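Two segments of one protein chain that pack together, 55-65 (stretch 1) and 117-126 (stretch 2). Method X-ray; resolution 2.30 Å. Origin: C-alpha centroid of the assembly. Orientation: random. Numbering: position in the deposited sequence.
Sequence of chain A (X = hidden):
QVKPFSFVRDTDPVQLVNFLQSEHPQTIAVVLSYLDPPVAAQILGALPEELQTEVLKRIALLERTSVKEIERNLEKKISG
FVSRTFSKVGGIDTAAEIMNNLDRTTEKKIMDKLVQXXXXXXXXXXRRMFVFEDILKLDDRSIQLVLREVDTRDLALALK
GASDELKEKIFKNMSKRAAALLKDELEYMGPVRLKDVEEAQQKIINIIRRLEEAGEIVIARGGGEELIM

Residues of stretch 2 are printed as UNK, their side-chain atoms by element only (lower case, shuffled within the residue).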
# COMPACT_ATOMS: atom_id res chain seq x y z
N VAL A 55 -0.50 14.42 10.65
CA VAL A 55 -0.08 13.12 11.17
C VAL A 55 0.21 12.14 10.04
O VAL A 55 1.17 11.37 10.11
CB VAL A 55 -1.16 12.50 12.09
CG1 VAL A 55 -0.91 11.01 12.25
CG2 VAL A 55 -1.15 13.21 13.45
N LEU A 56 -0.61 12.19 8.99
CA LEU A 56 -0.42 11.28 7.87
C LEU A 56 0.90 11.63 7.15
O LEU A 56 1.65 10.75 6.74
CB LEU A 56 -1.61 11.36 6.90
CG LEU A 56 -1.70 10.30 5.79
CD1 LEU A 56 -0.69 10.58 4.67
CD2 LEU A 56 -1.46 8.93 6.40
N LYS A 57 1.16 12.93 7.02
CA LYS A 57 2.39 13.39 6.36
C LYS A 57 3.63 12.96 7.16
O LYS A 57 4.62 12.49 6.57
CB LYS A 57 2.37 14.91 6.20
CG LYS A 57 3.52 15.46 5.36
CD LYS A 57 3.44 16.97 5.23
CE LYS A 57 3.77 17.66 6.54
NZ LYS A 57 3.71 19.16 6.43
N ARG A 58 3.58 13.10 8.48
CA ARG A 58 4.70 12.71 9.34
C ARG A 58 4.94 11.21 9.27
O ARG A 58 6.07 10.74 9.44
CB ARG A 58 4.43 13.12 10.78
CG ARG A 58 4.68 14.59 11.04
CD ARG A 58 4.20 15.00 12.42
NE ARG A 58 4.40 16.42 12.66
CZ ARG A 58 5.59 16.98 12.87
NH1 ARG A 58 6.69 16.23 12.89
NH2 ARG A 58 5.69 18.29 13.06
N ILE A 59 3.88 10.44 9.04
CA ILE A 59 4.03 8.99 8.94
C ILE A 59 4.74 8.70 7.63
O ILE A 59 5.61 7.82 7.55
CB ILE A 59 2.65 8.28 8.95
CG1 ILE A 59 2.01 8.40 10.35
CG2 ILE A 59 2.81 6.82 8.55
CD1 ILE A 59 0.62 7.79 10.46
N ALA A 60 4.37 9.45 6.60
CA ALA A 60 4.95 9.30 5.28
C ALA A 60 6.43 9.68 5.27
O ALA A 60 7.23 9.05 4.57
CB ALA A 60 4.19 10.15 4.28
N LEU A 61 6.79 10.70 6.05
CA LEU A 61 8.17 11.18 6.11
C LEU A 61 8.81 10.90 7.47
O LEU A 61 9.68 11.64 7.91
CB LEU A 61 8.19 12.68 5.83
CG LEU A 61 7.53 13.18 4.54
CD1 LEU A 61 7.34 14.67 4.65
CD2 LEU A 61 8.37 12.81 3.32
N LEU A 62 8.37 9.82 8.11
CA LEU A 62 8.83 9.47 9.44
C LEU A 62 10.31 9.69 9.80
O LEU A 62 10.60 10.33 10.80
CB LEU A 62 8.45 8.03 9.77
CG LEU A 62 8.53 7.75 11.27
CD1 LEU A 62 7.49 8.57 12.01
CD2 LEU A 62 8.30 6.27 11.52
N GLU A 63 11.23 9.13 9.04
CA GLU A 63 12.64 9.31 9.38
C GLU A 63 13.38 10.00 8.25
O GLU A 63 14.61 9.94 8.16
CB GLU A 63 13.27 7.96 9.71
CG GLU A 63 12.79 7.39 11.04
CD GLU A 63 12.77 5.87 11.06
OE1 GLU A 63 12.44 5.30 12.12
OE2 GLU A 63 13.06 5.25 10.01
N ARG A 64 12.60 10.66 7.40
CA ARG A 64 13.10 11.38 6.25
C ARG A 64 12.79 12.86 6.41
O ARG A 64 12.86 13.62 5.44
CB ARG A 64 12.41 10.89 4.97
CG ARG A 64 12.60 9.42 4.59
CD ARG A 64 11.76 9.12 3.36
NE ARG A 64 11.69 10.29 2.49
CZ ARG A 64 10.88 10.42 1.45
NH1 ARG A 64 10.05 9.44 1.11
NH2 ARG A 64 10.88 11.55 0.75
N THR A 65 12.44 13.28 7.62
CA THR A 65 12.07 14.67 7.89
C THR A 65 13.10 15.74 7.52
O THR A 65 12.73 16.84 7.13
CB THR A 65 11.67 14.87 9.35
OG1 THR A 65 12.82 14.77 10.20
CG2 THR A 65 10.67 13.81 9.75
N UNK A 117 -0.17 21.15 -0.54
CA UNK A 117 1.05 21.52 0.17
C UNK A 117 2.29 20.66 -0.04
O UNK A 117 3.40 21.10 0.26
c UNK A 117 0.19 23.01 2.06
o UNK A 117 2.28 24.18 2.11
c UNK A 117 1.11 24.16 1.65
c UNK A 117 0.76 21.64 1.67
o UNK A 117 0.67 25.04 0.88
N UNK A 118 2.11 19.44 -0.54
CA UNK A 118 3.22 18.53 -0.79
C UNK A 118 2.90 17.71 -2.03
O UNK A 118 2.89 16.48 -1.98
o UNK A 118 5.02 18.59 1.87
c UNK A 118 3.41 17.60 0.40
c UNK A 118 3.84 18.33 1.66
n UNK A 118 2.87 18.67 2.51
N UNK A 119 2.64 18.37 -3.17
CA UNK A 119 2.30 17.70 -4.43
C UNK A 119 3.09 16.44 -4.79
O UNK A 119 2.51 15.47 -5.29
c UNK A 119 2.94 19.79 -3.41
c UNK A 119 3.40 19.76 -4.84
c UNK A 119 2.44 18.81 -5.47
N UNK A 120 4.39 16.44 -4.53
CA UNK A 120 5.22 15.29 -4.86
C UNK A 120 4.95 14.11 -3.94
O UNK A 120 4.71 12.99 -4.41
c UNK A 120 7.50 15.36 -6.04
c UNK A 120 6.71 15.65 -4.77
c UNK A 120 7.44 13.91 -6.47
o UNK A 120 7.92 13.04 -5.71
o UNK A 120 6.92 13.64 -7.58
N UNK A 121 5.00 14.37 -2.64
CA UNK A 121 4.76 13.34 -1.65
C UNK A 121 3.38 12.73 -1.88
O UNK A 121 3.17 11.52 -1.73
c UNK A 121 4.59 13.76 2.24
c UNK A 121 5.41 11.81 0.92
c UNK A 121 4.84 13.94 -0.24
c UNK A 121 4.49 13.01 0.92
N UNK A 122 2.43 13.58 -2.26
CA UNK A 122 1.08 13.13 -2.51
C UNK A 122 1.12 12.11 -3.65
O UNK A 122 0.47 11.07 -3.58
c UNK A 122 0.19 14.31 -2.89
N UNK A 123 1.90 12.42 -4.68
CA UNK A 123 2.02 11.55 -5.83
C UNK A 123 2.70 10.23 -5.48
O UNK A 123 2.36 9.19 -6.03
o UNK A 123 1.56 11.98 -8.99
o UNK A 123 3.37 10.75 -8.72
c UNK A 123 2.78 12.27 -6.96
c UNK A 123 2.56 11.62 -8.32
N UNK A 124 3.66 10.28 -4.56
CA UNK A 124 4.33 9.06 -4.15
C UNK A 124 3.34 8.15 -3.42
O UNK A 124 3.31 6.94 -3.64
c UNK A 124 6.80 9.75 -3.97
o UNK A 124 8.17 9.90 -1.99
c UNK A 124 5.52 9.40 -3.22
o UNK A 124 8.35 11.50 -3.49
c UNK A 124 7.84 10.43 -3.08
N UNK A 125 2.51 8.75 -2.57
CA UNK A 125 1.53 8.00 -1.79
C UNK A 125 0.43 7.40 -2.66
O UNK A 125 0.08 6.23 -2.52
c UNK A 125 2.00 9.37 0.28
c UNK A 125 -0.19 8.13 0.08
c UNK A 125 0.90 8.90 -0.68
c UNK A 125 1.55 10.30 1.39
N UNK A 126 -0.10 8.21 -3.56
CA UNK A 126 -1.15 7.75 -4.44
C UNK A 126 -0.69 6.52 -5.23
O UNK A 126 -1.36 5.49 -5.22
c UNK A 126 -3.05 9.71 -7.20
c UNK A 126 -1.41 11.51 -6.82
c UNK A 126 -1.53 8.87 -5.40
n UNK A 126 -2.11 11.94 -5.77
n UNK A 126 -0.30 12.14 -7.17
n UNK A 126 -1.84 10.46 -7.51
c UNK A 126 -2.80 8.61 -6.18

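Position 117 carries three side-chain carbons, the third bearing two oxygens, an unbranched chain ending in a carboxylate. Its CA-to-CB bond points toward stretch 1, yet its nearest approach, CB to NZ of Lys-57, is 6.1 Å. It is Glu-117.

Position 118 has two carbons, the second bearing one oxygen and one nitrogen. That amide nitrogen lies 3.3 Å from CD of Lys-57, a carbon, so the approach is packing and not a hydrogen bond. The residue is Asn-118; it occupies the N-cap position, but its side chain makes no capping bond.

At position 119 three carbons close a ring onto the backbone nitrogen, the signature of Pro-119. It begins the helix and stays out of reach of stretch 1.

Position 120 again shows three carbons with two oxygens on the last. Its nearest approach, a carboxylate oxygen to NH2 of Arg-64, is 7.3 Å. This is Glu-120.

Position 121 has four carbons, forked at the second. One terminal carbon lies 3.7 Å from CG of Lys-57 and 3.8 Å from CD1 of Leu-61, while the other is 3.9 Å from CB of Ala-60. A fork one carbon beyond CB identifies Leu-121, with chi1 t and chi2 p.

Position 122 has a single carbon, CB, and is Ala-122, buried but out of reach.

Position 123 has two carbons, the second with two oxygens: Asp-123. It faces no residue of stretch 1.

Position 124 has three carbons and a terminal pair of oxygens, one of them 3.7 Å from NH1 of Arg-64. It is Glu-124. The pair forms a long salt bridge, with the carboxylate oxygen at the edge of the guanidinium, near its plane.

Position 125 has four carbons forked at the first, one arm two carbons long. The tip of that arm lies 3.9 Å from CB of Ala-60 and 4.0 Å from CD1 of Leu-56. This is Ile-125.

Position 126 has three carbons, a nitrogen, and a carbon carrying two more nitrogens, a guanidinium: Arg-126. Its side chain is out of reach.

The contact is mainly apolar. Leu-121 and Ile-125, four residues apart and linked by the backbone bond from Ile-125 N to Leu-121 O (3.0 Å), both direct CA-to-CB toward stretch 1. Ala-60 touches both, and CA of Ala-60 lies 8.0 Å from CA of Ile-125; its single methyl sits between helices whose axes cross at 74° and approach to 11.4 Å. No hydrogen bond joins the stretches, and 309 Å² is buried in total.

Stretch 2, residues 117-126: ENPELADEIR
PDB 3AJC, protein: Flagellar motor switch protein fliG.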